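Side-chain contact in bradavidin 2 (PDB 4GGT), which binds biotin within an antiparallel beta barrel of the avidin type: residues S28-S31 / G32-Q35. Sequence-based numbering, arbitrary orientation.
Sequences SANS and GTIQ
The carboxamide of Q35 meets the hydroxyl of S28 at its edge, not over a face: S28 OG donates in the carbonyl plane to a lone pair of Q35 OE1, at 2.8 Å. With CG anti to the backbone N (chi1 -173°) and the chain extended beyond it, the glutamine amide reaches across to S28 on the neighbouring strand, its partner in an antiparallel hydrogen-bonded pair whose side chains share one face of the sheet. In that pair Q35 N bonds firmly to S28 O at 2.9 Å, whereas the return bond from S28 N to Q35 O is weak. The other flat group, the amide of N30, also works through an edge; its ND2 gives a weak bond to a water, which in turn donates to S28 OG (2.6 Å) and to T33 O (2.9 Å). This water ties the two arms together at the surface, and S28 OG accepts from it while donating to Q35 OE1.

Nearer the bend, N30 O is gripped twice. T33 OG1 donates to it at 2.8 Å, approaching nearly along the C=O axis, because chi1 of 48° tucks the hydroxyl between backbone N and carbonyl carbon; T33 N adds a weak bond. A29 CA makes a CA-H...O contact with T33 O, 3.2 Å. The whole illustrates a tight beta-hairpin whose turn, with S31 and G32 at its corners, both of positive phi, resembles type I', here joining strands 23-28 and 33-39 of the avidin barrel, away from the biotin-binding residues.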
ATOM      1  N   SER A  28      10.177  -9.481   0.110  1.00 27.32           N
ATOM      2  CA  SER A  28      10.708 -10.095  -1.091  1.00 28.77           C
ATOM      3  C   SER A  28       9.884  -9.659  -2.288  1.00 30.43           C
ATOM      4  O   SER A  28       8.741  -9.183  -2.144  1.00 28.68           O
ATOM      5  CB  SER A  28      10.756 -11.635  -0.989  1.00 28.91           C
ATOM      6  OG  SER A  28       9.475 -12.198  -0.808  1.00 30.30           O
ATOM      7  N   ALA A  29      10.489  -9.781  -3.470  1.00 32.28           N
ATOM      8  CA  ALA A  29       9.804  -9.465  -4.714  1.00 35.10           C
ATOM      9  C   ALA A  29      10.330 -10.347  -5.833  1.00 37.75           C
ATOM     10  O   ALA A  29      10.489  -9.895  -6.978  1.00 37.87           O
ATOM     11  CB  ALA A  29       9.987  -8.017  -5.061  1.00 35.00           C
ATOM     12  N   ASN A  30      10.586 -11.605  -5.489  1.00 40.46           N
ATOM     13  CA  ASN A  30      11.199 -12.545  -6.422  1.00 42.76           C
ATOM     14  C   ASN A  30      10.179 -13.159  -7.378  1.00 43.28           C
ATOM     15  O   ASN A  30       9.031 -13.488  -6.992  1.00 43.48           O
ATOM     16  CB  ASN A  30      11.999 -13.615  -5.683  1.00 43.32           C
ATOM     17  CG  ASN A  30      11.120 -14.659  -5.048  1.00 45.89           C
ATOM     18  OD1 ASN A  30      11.267 -15.853  -5.324  1.00 49.44           O
ATOM     19  ND2 ASN A  30      10.179 -14.221  -4.218  1.00 47.17           N
ATOM     20  N   SER A  31      10.614 -13.284  -8.631  1.00 43.64           N
ATOM     21  CA  SER A  31       9.734 -13.576  -9.759  1.00 44.00           C
ATOM     22  C   SER A  31       8.557 -12.589  -9.785  1.00 43.18           C
ATOM     23  O   SER A  31       7.415 -12.967 -10.053  1.00 43.95           O
ATOM     24  CB  SER A  31       9.282 -15.047  -9.746  1.00 44.47           C
ATOM     25  OG  SER A  31      10.412 -15.919  -9.833  1.00 45.50           O
ATOM     26  N   GLY A  32       8.861 -11.333  -9.454  1.00 42.14           N
ATOM     27  CA  GLY A  32       7.930 -10.210  -9.583  1.00 40.47           C
ATOM     28  C   GLY A  32       6.629 -10.330  -8.812  1.00 39.14           C
ATOM     29  O   GLY A  32       5.622  -9.715  -9.172  1.00 38.98           O
ATOM     30  N   THR A  33       6.631 -11.162  -7.779  1.00 37.76           N
ATOM     31  CA  THR A  33       5.491 -11.221  -6.870  1.00 36.38           C
ATOM     32  C   THR A  33       5.906 -10.468  -5.625  1.00 35.02           C
ATOM     33  O   THR A  33       6.947 -10.776  -5.033  1.00 35.42           O
ATOM     34  CB  THR A  33       5.148 -12.657  -6.495  1.00 36.32           C
ATOM     35  OG1 THR A  33       6.358 -13.321  -6.125  1.00 40.02           O
ATOM     36  CG2 THR A  33       4.542 -13.380  -7.681  1.00 35.47           C
ATOM     37  N   ILE A  34       5.128  -9.477  -5.209  1.00 33.14           N
ATOM     38  CA  ILE A  34       5.579  -8.746  -4.027  1.00 30.85           C
ATOM     39  C   ILE A  34       4.977  -9.316  -2.744  1.00 29.57           C
ATOM     40  O   ILE A  34       3.769  -9.545  -2.662  1.00 29.87           O
ATOM     41  CB  ILE A  34       5.556  -7.157  -4.151  1.00 32.14           C
ATOM     42  CG1 ILE A  34       4.724  -6.482  -3.062  1.00 30.65           C
ATOM     43  CG2 ILE A  34       5.315  -6.645  -5.570  1.00 32.00           C
ATOM     44  CD1 ILE A  34       5.510  -6.213  -1.844  1.00 35.06           C
ATOM     45  N   GLN A  35       5.854  -9.601  -1.781  1.00 27.17           N
ATOM     46  CA  GLN A  35       5.441 -10.029  -0.438  1.00 25.90           C
ATOM     47  C   GLN A  35       5.779  -8.877   0.489  1.00 24.06           C
ATOM     48  O   GLN A  35       6.966  -8.549   0.695  1.00 23.14           O
ATOM     49  CB  GLN A  35       6.222 -11.251  -0.019  1.00 27.39           C
ATOM     50  CG  GLN A  35       5.759 -11.874   1.268  1.00 32.78           C
ATOM     51  CD  GLN A  35       6.698 -12.959   1.771  1.00 39.79           C
ATOM     52  OE1 GLN A  35       7.841 -13.127   1.282  1.00 42.62           O
ATOM     53  NE2 GLN A  35       6.220 -13.718   2.752  1.00 41.55           N
TER
HETATM   54  O   HOH W   1       8.378 -12.467  -3.185  1.00 36.86           O